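Long-range contacts in glutamine cyclotransferase (Zymomonas mobilis, PDB 3NOL), which catalyses the cyclisation of N-terminal glutamine to pyroglutamate with release of ammonia, as a glutaminyl cyclase built on a beta-propeller: residues G144-D152 / P158-A166; E173-I184 / V188-P199. One frame throughout, in Å; residues are numbered along the deposited sequence.

Interaction 1: G144-D152 / P158-A166; sequences GTPVLRFLD and PVRTITVTA
Phe150 and Arg160 face each other as a hydrogen-bonded pair in the antiparallel hairpin of 147-151 and 160-163, part of a propeller blade. The tight side carries Leu148, Phe150, Arg160 and Ile162. The Arg160 guanidinium lies over one face of the Phe150 ring, planes 28° apart, in a cation-pi stack with CZ 4.4 Å from the ring centroid; its NH2 also donates to the carbonyl of Pro199. Ile162 CD1 comes to the ring edge, 3.8 Å from Phe150 CE2, because CG1 sits between backbone N and carbonyl carbon (chi1 68°). Leu148 CD1 meets Val164 CG2 at 3.7 Å, branched apolar chains suited to a face that also touches Leu174.

The other side is thinly covered and turned more to solvent, yet Val147 CG1 and Thr161 CG2 press together at 3.3 Å. Thr161 and Thr163 suit it, beta-branched for a strand and hydroxyl-bearing for water; Arg149 sends its polar end away to Asp143 and the carbonyl of Asp126. In a classic beta bulge, Phe150 O accepts from Val159 N at 2.8 Å but only weakly from Arg160 N. Regular bonding from Leu148 to Phe150 sets the register, which the bulge shifts by one residue, while the arginine-aromatic stack keeps a charge on an otherwise apolar face.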
loop_
_atom_site.group_PDB
_atom_site.type_symbol
_atom_site.label_atom_id
_atom_site.label_comp_id
_atom_site.label_asym_id
_atom_site.label_seq_id
_atom_site.Cartn_x
_atom_site.Cartn_y
_atom_site.Cartn_z
ATOM N N GLY A 144 9.191 -0.414 -7.378
ATOM C CA GLY A 144 10.303 0.479 -7.000
ATOM C C GLY A 144 10.881 1.176 -8.229
ATOM O O GLY A 144 11.753 2.030 -8.096
ATOM N N THR A 145 10.418 0.765 -9.414
ATOM C CA THR A 145 10.758 1.449 -10.663
ATOM C C THR A 145 9.607 2.376 -11.104
ATOM O O THR A 145 8.577 2.440 -10.437
ATOM C CB THR A 145 11.084 0.449 -11.801
ATOM O OG1 THR A 145 9.866 -0.067 -12.346
ATOM C CG2 THR A 145 11.982 -0.713 -11.284
ATOM N N PRO A 146 9.768 3.106 -12.222
ATOM C CA PRO A 146 8.610 3.863 -12.763
ATOM C C PRO A 146 7.490 3.011 -13.372
ATOM O O PRO A 146 6.441 3.546 -13.756
ATOM C CB PRO A 146 9.235 4.732 -13.873
ATOM C CG PRO A 146 10.677 4.819 -13.516
ATOM C CD PRO A 146 10.993 3.413 -12.985
ATOM N N VAL A 147 7.726 1.711 -13.481
ATOM C CA VAL A 147 6.837 0.853 -14.283
ATOM C C VAL A 147 5.767 0.212 -13.394
ATOM O O VAL A 147 6.105 -0.432 -12.377
ATOM C CB VAL A 147 7.621 -0.234 -15.017
ATOM C CG1 VAL A 147 6.649 -1.140 -15.811
ATOM C CG2 VAL A 147 8.669 0.374 -15.948
ATOM N N LEU A 148 4.500 0.399 -13.771
ATOM C CA LEU A 148 3.373 -0.316 -13.143
ATOM C C LEU A 148 2.841 -1.398 -14.091
ATOM O O LEU A 148 2.767 -1.191 -15.310
ATOM C CB LEU A 148 2.223 0.646 -12.804
ATOM C CG LEU A 148 2.471 1.763 -11.779
ATOM C CD1 LEU A 148 1.215 2.654 -11.632
ATOM C CD2 LEU A 148 2.853 1.123 -10.429
ATOM N N ARG A 149 2.450 -2.534 -13.525
ATOM C CA ARG A 149 1.911 -3.646 -14.303
ATOM C C ARG A 149 0.504 -3.954 -13.857
ATOM O O ARG A 149 0.236 -4.048 -12.638
ATOM C CB ARG A 149 2.773 -4.888 -14.116
ATOM C CG ARG A 149 4.085 -4.813 -14.840
ATOM C CD ARG A 149 4.972 -5.968 -14.386
ATOM N NE ARG A 149 5.816 -5.626 -13.240
ATOM C CZ ARG A 149 6.564 -6.502 -12.562
ATOM N NH1 ARG A 149 7.332 -6.082 -11.568
ATOM N NH2 ARG A 149 6.548 -7.798 -12.885
ATOM N N PHE A 150 -0.375 -4.099 -14.844
ATOM C CA PHE A 150 -1.764 -4.491 -14.618
ATOM C C PHE A 150 -1.846 -5.978 -14.888
ATOM O O PHE A 150 -1.606 -6.404 -16.032
ATOM C CB PHE A 150 -2.703 -3.752 -15.574
ATOM C CG PHE A 150 -2.800 -2.274 -15.325
ATOM C CD1 PHE A 150 -3.969 -1.726 -14.774
ATOM C CD2 PHE A 150 -1.740 -1.421 -15.655
ATOM C CE1 PHE A 150 -4.078 -0.343 -14.553
ATOM C CE2 PHE A 150 -1.828 -0.044 -15.422
ATOM C CZ PHE A 150 -2.996 0.505 -14.879
ATOM N N LEU A 151 -2.197 -6.746 -13.855
ATOM C CA LEU A 151 -2.285 -8.200 -13.963
ATOM C C LEU A 151 -3.701 -8.678 -14.240
ATOM O O LEU A 151 -4.654 -8.198 -13.612
ATOM C CB LEU A 151 -1.766 -8.886 -12.694
ATOM C CG LEU A 151 -0.389 -8.487 -12.114
ATOM C CD1 LEU A 151 -0.023 -9.356 -10.899
ATOM C CD2 LEU A 151 0.738 -8.512 -13.141
ATOM N N ASP A 152 -3.838 -9.627 -15.165
ATOM C CA ASP A 152 -5.082 -10.374 -15.304
ATOM C C ASP A 152 -5.242 -11.152 -13.996
ATOM O O ASP A 152 -4.312 -11.814 -13.582
ATOM C CB ASP A 152 -5.004 -11.372 -16.458
ATOM C CG ASP A 152 -6.274 -12.168 -16.591
ATOM O OD1 ASP A 152 -6.375 -13.247 -16.000
ATOM O OD2 ASP A 152 -7.201 -11.667 -17.258
ATOM N N PRO A 158 1.006 -9.991 -16.497
ATOM C CA PRO A 158 0.742 -8.635 -16.960
ATOM C C PRO A 158 0.069 -8.556 -18.347
ATOM O O PRO A 158 0.514 -9.169 -19.310
ATOM C CB PRO A 158 2.130 -7.954 -16.948
ATOM C CG PRO A 158 3.148 -9.028 -16.698
ATOM C CD PRO A 158 2.442 -10.338 -16.488
ATOM N N VAL A 159 -1.025 -7.816 -18.427
ATOM C CA VAL A 159 -1.706 -7.596 -19.709
ATOM C C VAL A 159 -1.591 -6.145 -20.191
ATOM O O VAL A 159 -1.916 -5.847 -21.358
ATOM C CB VAL A 159 -3.191 -8.026 -19.641
ATOM C CG1 VAL A 159 -3.310 -9.550 -19.452
ATOM C CG2 VAL A 159 -3.936 -7.274 -18.533
ATOM N N ARG A 160 -1.186 -5.246 -19.285
ATOM C CA ARG A 160 -0.847 -3.850 -19.620
ATOM C C ARG A 160 0.330 -3.397 -18.751
ATOM O O ARG A 160 0.446 -3.780 -17.584
ATOM C CB ARG A 160 -2.010 -2.882 -19.404
ATOM C CG ARG A 160 -2.287 -1.993 -20.624
ATOM C CD ARG A 160 -2.337 -0.465 -20.375
ATOM N NE ARG A 160 -3.242 -0.072 -19.308
ATOM C CZ ARG A 160 -3.492 1.184 -18.922
ATOM N NH1 ARG A 160 -2.947 2.234 -19.529
ATOM N NH2 ARG A 160 -4.322 1.380 -17.918
ATOM N N THR A 161 1.195 -2.585 -19.325
ATOM C CA THR A 161 2.372 -2.102 -18.612
ATOM C C THR A 161 2.496 -0.631 -18.952
ATOM O O THR A 161 2.461 -0.253 -20.147
ATOM C CB THR A 161 3.628 -2.900 -19.046
ATOM O OG1 THR A 161 3.427 -4.299 -18.795
ATOM C CG2 THR A 161 4.874 -2.436 -18.327
ATOM N N ILE A 162 2.609 0.210 -17.920
ATOM C CA ILE A 162 2.736 1.659 -18.136
ATOM C C ILE A 162 3.936 2.212 -17.370
ATOM O O ILE A 162 4.355 1.634 -16.371
ATOM C CB ILE A 162 1.441 2.441 -17.762
ATOM C CG1 ILE A 162 1.182 2.400 -16.246
ATOM C CG2 ILE A 162 0.246 1.923 -18.606
ATOM C CD1 ILE A 162 -0.032 3.244 -15.759
ATOM N N THR A 163 4.467 3.332 -17.859
ATOM C CA THR A 163 5.607 3.986 -17.244
ATOM C C THR A 163 5.109 5.289 -16.641
ATOM O O THR A 163 4.489 6.122 -17.335
ATOM C CB THR A 163 6.747 4.229 -18.265
ATOM O OG1 THR A 163 7.178 2.965 -18.812
ATOM C CG2 THR A 163 7.948 4.902 -17.605
ATOM N N VAL A 164 5.379 5.461 -15.355
ATOM C CA VAL A 164 4.869 6.627 -14.630
ATOM C C VAL A 164 5.807 7.814 -14.786
ATOM O O VAL A 164 7.028 7.669 -14.655
ATOM C CB VAL A 164 4.573 6.316 -13.133
ATOM C CG1 VAL A 164 4.100 7.569 -12.408
ATOM C CG2 VAL A 164 3.525 5.182 -13.026
ATOM N N THR A 165 5.213 8.976 -15.060
ATOM C CA THR A 165 5.992 10.200 -15.278
ATOM C C THR A 165 5.422 11.370 -14.481
ATOM O O THR A 165 4.204 11.463 -14.283
ATOM C CB THR A 165 6.104 10.590 -16.780
ATOM O OG1 THR A 165 4.805 10.898 -17.312
ATOM C CG2 THR A 165 6.795 9.464 -17.617
ATOM N N ALA A 166 6.316 12.233 -14.005
ATOM C CA ALA A 166 5.915 13.496 -13.384
ATOM C C ALA A 166 6.702 14.580 -14.100
ATOM O O ALA A 166 7.936 14.465 -14.229
ATOM C CB ALA A 166 6.218 13.490 -11.879
#

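Interaction 2: E173-I184 / V188-P199; sequences ELNELEWVDGEI and VWQTNKIVRIDP. With CA (calcium ion), chain B; SO4 (sulfate ion), chain D.
Glu183 and Arg196 form a salt bridge across the beta hairpin of 183-188 and 193-197, within a blade of the propeller. Arg196 NE donates to Glu183 OE1 at 2.9 Å, with the oxygen at the edge of the guanidinium and in its plane; NH1 adds a weak bond to the same oxygen. The carboxylate is turned 78° from the guanidinium, so one oxygen takes both donors. Beside it, Ile184 and Ile197 exchange backbone bonds, Ile197 N reaching Ile184 O at 2.7 Å. Separately, 174-175 runs antiparallel to the end of strand 183-188, and there Trp189 N donates to Glu173 O at 2.8 Å.

The chain turns a corner at Glu176, where a calcium ion is held by both carboxylate oxygens of Glu176, Leu177 O and Glu178 OE2; a water and the carbonyls of Phe48 and Ile230 complete the site. Acidic side chains suit the cation, and the site ties this blade to other strands.

Packing spreads outward. Glu173 OE1 lies in plane at the indole edge, 3.5 Å from Trp189 CE3, and Asn175 ND2 is 3.4 Å from Trp189 CD1, its amide 85° from the ring. Ile184 CB lies against Ile197 CB, and Leu174 CD2 near Val188 CG2 and Val195 CG2. Gly182 takes a positive phi, as glycine readily does in a type I' turn. The Trp179 and Pro199 side chains cross at about a right angle, CH2 3.8 Å from Pro199 CG; chi1 of -176° carries the indole beneath the turn, where NE1 donates at 3.0 Å to O3 of a sulfate probably from the crystallisation liquor.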
loop_
_atom_site.group_PDB
_atom_site.type_symbol
_atom_site.label_atom_id
_atom_site.label_comp_id
_atom_site.label_asym_id
_atom_site.label_seq_id
_atom_site.Cartn_x
_atom_site.Cartn_y
_atom_site.Cartn_z
ATOM N N GLU A 173 10.827 4.621 -7.698
ATOM C CA GLU A 173 10.647 4.363 -6.269
ATOM C C GLU A 173 9.172 4.253 -5.853
ATOM O O GLU A 173 8.845 4.403 -4.676
ATOM C CB GLU A 173 11.400 5.365 -5.373
ATOM C CG GLU A 173 12.871 5.561 -5.780
ATOM C CD GLU A 173 13.632 4.241 -5.854
ATOM O OE1 GLU A 173 13.418 3.373 -4.991
ATOM O OE2 GLU A 173 14.447 4.070 -6.790
ATOM N N LEU A 174 8.303 3.975 -6.821
ATOM C CA LEU A 174 6.885 3.710 -6.504
ATOM C C LEU A 174 6.746 2.488 -5.582
ATOM O O LEU A 174 7.261 1.405 -5.884
ATOM C CB LEU A 174 6.081 3.489 -7.793
ATOM C CG LEU A 174 6.213 4.604 -8.855
ATOM C CD1 LEU A 174 5.333 4.190 -10.065
ATOM C CD2 LEU A 174 5.848 5.992 -8.292
ATOM N N ASN A 175 6.043 2.667 -4.463
ATOM C CA ASN A 175 5.978 1.623 -3.435
ATOM C C ASN A 175 4.507 1.257 -3.140
ATOM O O ASN A 175 3.798 0.896 -4.085
ATOM C CB ASN A 175 6.726 2.083 -2.177
ATOM C CG ASN A 175 7.268 0.910 -1.352
ATOM O OD1 ASN A 175 6.906 -0.262 -1.574
ATOM N ND2 ASN A 175 8.134 1.225 -0.386
ATOM N N GLU A 176 4.038 1.362 -1.878
ATOM C CA GLU A 176 2.639 0.948 -1.567
ATOM C C GLU A 176 1.630 1.691 -2.460
ATOM O O GLU A 176 1.791 2.886 -2.737
ATOM C CB GLU A 176 2.302 1.088 -0.062
ATOM C CG GLU A 176 1.567 -0.102 0.523
ATOM C CD GLU A 176 0.043 -0.084 0.264
ATOM O OE1 GLU A 176 -0.581 1.003 0.366
ATOM O OE2 GLU A 176 -0.527 -1.179 0.020
ATOM N N LEU A 177 0.620 0.959 -2.930
ATOM C CA LEU A 177 -0.363 1.511 -3.873
ATOM C C LEU A 177 -1.754 1.456 -3.279
ATOM O O LEU A 177 -2.032 0.596 -2.424
ATOM C CB LEU A 177 -0.403 0.687 -5.160
ATOM C CG LEU A 177 0.877 0.549 -5.986
ATOM C CD1 LEU A 177 0.561 -0.217 -7.277
ATOM C CD2 LEU A 177 1.425 1.950 -6.268
ATOM N N GLU A 178 -2.621 2.334 -3.783
ATOM C CA GLU A 178 -4.057 2.207 -3.525
ATOM C C GLU A 178 -4.882 2.806 -4.663
ATOM O O GLU A 178 -4.632 3.942 -5.057
ATOM C CB GLU A 178 -4.448 2.878 -2.197
ATOM C CG GLU A 178 -5.871 2.491 -1.776
ATOM C CD GLU A 178 -5.982 1.022 -1.355
ATOM O OE1 GLU A 178 -7.113 0.499 -1.388
ATOM O OE2 GLU A 178 -4.948 0.384 -0.981
ATOM N N TRP A 179 -5.846 2.038 -5.179
ATOM C CA TRP A 179 -6.823 2.576 -6.149
ATOM C C TRP A 179 -7.827 3.425 -5.383
ATOM O O TRP A 179 -8.505 2.936 -4.467
ATOM C CB TRP A 179 -7.549 1.414 -6.809
ATOM C CG TRP A 179 -8.493 1.828 -7.867
ATOM C CD1 TRP A 179 -9.855 1.958 -7.754
ATOM C CD2 TRP A 179 -8.173 2.116 -9.230
ATOM N NE1 TRP A 179 -10.396 2.339 -8.964
ATOM C CE2 TRP A 179 -9.389 2.447 -9.889
ATOM C CE3 TRP A 179 -6.978 2.158 -9.954
ATOM C CZ2 TRP A 179 -9.441 2.786 -11.255
ATOM C CZ3 TRP A 179 -7.035 2.496 -11.322
ATOM C CH2 TRP A 179 -8.256 2.820 -11.948
ATOM N N VAL A 180 -7.896 4.709 -5.719
ATOM C CA VAL A 180 -8.784 5.626 -5.030
ATOM C C VAL A 180 -9.607 6.407 -6.057
ATOM O O VAL A 180 -9.079 7.279 -6.763
ATOM C CB VAL A 180 -7.990 6.586 -4.085
ATOM C CG1 VAL A 180 -8.924 7.572 -3.338
ATOM C CG2 VAL A 180 -7.115 5.804 -3.092
ATOM N N ASP A 181 -10.883 6.038 -6.159
ATOM C CA ASP A 181 -11.844 6.726 -7.033
ATOM C C ASP A 181 -11.283 6.994 -8.447
ATOM O O ASP A 181 -11.324 8.117 -8.934
ATOM C CB ASP A 181 -12.333 8.012 -6.351
ATOM C CG ASP A 181 -13.254 7.730 -5.161
ATOM O OD1 ASP A 181 -13.478 6.541 -4.800
ATOM O OD2 ASP A 181 -13.740 8.720 -4.577
ATOM N N GLY A 182 -10.761 5.945 -9.083
ATOM C CA GLY A 182 -10.378 5.997 -10.497
ATOM C C GLY A 182 -8.935 6.415 -10.719
ATOM O O GLY A 182 -8.477 6.447 -11.867
ATOM N N GLU A 183 -8.223 6.729 -9.627
ATOM C CA GLU A 183 -6.799 7.064 -9.685
ATOM C C GLU A 183 -5.922 6.042 -8.957
ATOM O O GLU A 183 -6.363 5.383 -8.007
ATOM C CB GLU A 183 -6.551 8.465 -9.100
ATOM C CG GLU A 183 -7.240 9.543 -9.894
ATOM C CD GLU A 183 -6.860 10.948 -9.482
ATOM O OE1 GLU A 183 -6.374 11.150 -8.354
ATOM O OE2 GLU A 183 -7.069 11.862 -10.315
ATOM N N ILE A 184 -4.670 5.932 -9.389
ATOM C CA ILE A 184 -3.718 5.123 -8.618
ATOM C C ILE A 184 -2.932 6.065 -7.695
ATOM O O ILE A 184 -2.228 6.955 -8.172
ATOM C CB ILE A 184 -2.743 4.318 -9.537
ATOM C CG1 ILE A 184 -3.511 3.397 -10.506
ATOM C CG2 ILE A 184 -1.693 3.566 -8.667
ATOM C CD1 ILE A 184 -2.712 3.009 -11.700
ATOM N N VAL A 188 5.895 7.262 -2.778
ATOM C CA VAL A 188 7.184 7.359 -3.421
ATOM C C VAL A 188 8.225 7.187 -2.309
ATOM O O VAL A 188 8.369 8.038 -1.414
ATOM C CB VAL A 188 7.366 8.697 -4.143
ATOM C CG1 VAL A 188 8.743 8.725 -4.831
ATOM C CG2 VAL A 188 6.188 8.954 -5.118
ATOM N N TRP A 189 8.891 6.037 -2.363
ATOM C CA TRP A 189 9.796 5.602 -1.313
ATOM C C TRP A 189 10.858 6.652 -1.065
ATOM O O TRP A 189 11.400 7.238 -2.013
ATOM C CB TRP A 189 10.447 4.271 -1.691
ATOM C CG TRP A 189 11.060 3.497 -0.550
ATOM C CD1 TRP A 189 10.536 3.304 0.719
ATOM C CD2 TRP A 189 12.289 2.761 -0.587
ATOM N NE1 TRP A 189 11.390 2.518 1.464
ATOM C CE2 TRP A 189 12.452 2.143 0.678
ATOM C CE3 TRP A 189 13.255 2.538 -1.583
ATOM C CZ2 TRP A 189 13.578 1.343 0.986
ATOM C CZ3 TRP A 189 14.374 1.746 -1.277
ATOM C CH2 TRP A 189 14.524 1.164 -0.008
ATOM N N GLN A 190 11.105 6.907 0.219
ATOM C CA GLN A 190 12.111 7.893 0.670
ATOM C C GLN A 190 11.561 9.323 0.677
ATOM O O GLN A 190 12.293 10.271 0.982
ATOM C CB GLN A 190 13.405 7.860 -0.169
ATOM C CG GLN A 190 14.160 6.545 -0.150
ATOM C CD GLN A 190 14.371 6.031 1.259
ATOM O OE1 GLN A 190 15.029 6.677 2.086
ATOM N NE2 GLN A 190 13.810 4.858 1.544
ATOM N N THR A 191 10.292 9.487 0.315
ATOM C CA THR A 191 9.646 10.799 0.426
ATOM C C THR A 191 8.427 10.736 1.335
ATOM O O THR A 191 7.946 9.646 1.675
ATOM C CB THR A 191 9.209 11.362 -0.957
ATOM O OG1 THR A 191 7.914 10.847 -1.309
ATOM C CG2 THR A 191 10.249 11.054 -2.060
ATOM N N ASN A 192 7.936 11.919 1.709
ATOM C CA ASN A 192 6.681 12.088 2.440
ATOM C C ASN A 192 5.527 12.464 1.523
ATOM O O ASN A 192 4.566 13.138 1.932
ATOM C CB ASN A 192 6.869 13.127 3.547
ATOM C CG ASN A 192 7.766 12.619 4.621
ATOM O OD1 ASN A 192 7.533 11.547 5.174
ATOM N ND2 ASN A 192 8.830 13.354 4.898
ATOM N N LYS A 193 5.633 12.032 0.273
ATOM C CA LYS A 193 4.638 12.411 -0.721
ATOM C C LYS A 193 3.953 11.216 -1.314
ATOM O O LYS A 193 4.544 10.159 -1.431
ATOM C CB LYS A 193 5.262 13.270 -1.804
ATOM C CG LYS A 193 5.494 14.670 -1.269
ATOM C CD LYS A 193 6.496 15.382 -2.063
ATOM C CE LYS A 193 6.867 16.669 -1.365
ATOM N NZ LYS A 193 7.927 17.275 -2.190
ATOM N N ILE A 194 2.695 11.417 -1.694
ATOM C CA ILE A 194 1.932 10.394 -2.371
ATOM C C ILE A 194 1.502 10.971 -3.694
ATOM O O ILE A 194 0.940 12.068 -3.737
ATOM C CB ILE A 194 0.700 9.961 -1.526
ATOM C CG1 ILE A 194 1.163 9.234 -0.247
ATOM C CG2 ILE A 194 -0.282 9.141 -2.387
ATOM C CD1 ILE A 194 0.047 9.063 0.771
ATOM N N VAL A 195 1.819 10.278 -4.775
ATOM C CA VAL A 195 1.410 10.758 -6.103
ATOM C C VAL A 195 0.091 10.141 -6.525
ATOM O O VAL A 195 -0.219 8.995 -6.201
ATOM C CB VAL A 195 2.484 10.559 -7.193
ATOM C CG1 VAL A 195 3.730 11.429 -6.886
ATOM C CG2 VAL A 195 2.837 9.086 -7.370
ATOM N N ARG A 196 -0.681 10.951 -7.233
ATOM C CA ARG A 196 -1.952 10.531 -7.807
ATOM C C ARG A 196 -1.688 10.344 -9.305
ATOM O O ARG A 196 -1.267 11.285 -9.974
ATOM C CB ARG A 196 -3.020 11.613 -7.565
ATOM C CG ARG A 196 -3.195 11.969 -6.088
ATOM C CD ARG A 196 -4.092 13.186 -5.875
ATOM N NE ARG A 196 -5.477 12.864 -6.200
ATOM C CZ ARG A 196 -6.539 13.490 -5.694
ATOM N NH1 ARG A 196 -7.753 13.092 -6.048
ATOM N NH2 ARG A 196 -6.394 14.474 -4.806
ATOM N N ILE A 197 -1.930 9.132 -9.799
ATOM C CA ILE A 197 -1.556 8.736 -11.149
ATOM C C ILE A 197 -2.786 8.467 -12.021
ATOM O O ILE A 197 -3.703 7.715 -11.617
ATOM C CB ILE A 197 -0.643 7.468 -11.122
ATOM C CG1 ILE A 197 0.646 7.742 -10.327
ATOM C CG2 ILE A 197 -0.307 7.042 -12.527
ATOM C CD1 ILE A 197 1.392 6.459 -9.889
ATOM N N ASP A 198 -2.799 9.087 -13.204
ATOM C CA ASP A 198 -3.839 8.834 -14.205
ATOM C C ASP A 198 -3.608 7.427 -14.787
ATOM O O ASP A 198 -2.611 7.191 -15.441
ATOM C CB ASP A 198 -3.752 9.914 -15.301
ATOM C CG ASP A 198 -4.837 9.781 -16.373
ATOM O OD1 ASP A 198 -5.405 8.681 -16.559
ATOM O OD2 ASP A 198 -5.114 10.810 -17.024
ATOM N N PRO A 199 -4.537 6.488 -14.558
ATOM C CA PRO A 199 -4.285 5.122 -15.030
ATOM C C PRO A 199 -4.273 4.970 -16.571
ATOM O O PRO A 199 -3.776 3.959 -17.050
ATOM C CB PRO A 199 -5.428 4.307 -14.407
ATOM C CG PRO A 199 -6.549 5.306 -14.241
ATOM C CD PRO A 199 -5.838 6.611 -13.868
HETATM CA CA CA B . -2.786 -0.068 -0.265
HETATM S S SO4 D . -13.746 3.334 -8.787
HETATM O O1 SO4 D . -15.179 3.340 -8.481
HETATM O O2 SO4 D . -13.002 3.982 -7.713
HETATM O O3 SO4 D . -13.323 1.942 -8.931
HETATM O O4 SO4 D . -13.493 4.061 -10.037
HETATM O O HOH W 1 -3.314 -2.177 -1.269
#

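Both interactions rest on antiparallel hairpins of the propeller, one after the other along the chain. Interaction 1 lies farther out, about 15 Å from the chain centre to its own centre against about 9 Å for interaction 2, and includes four exposed residues among those touching, whereas interaction 2 has none. Their chemistry follows: a ladder of backbone bonds ending in a bulge and a cation-pi stack in 144-152/158-166, but separated backbone bonds and a salt bridge in 173-184/188-199, with calcium-binding acids beside the contact in 173-184. Besides the Arg160-Pro199 link, the two meet where Gly144 O lies 2.8 Å from Glu173 N and Val164 CG2 packs on Leu174 CD1, joining neighbouring sheets.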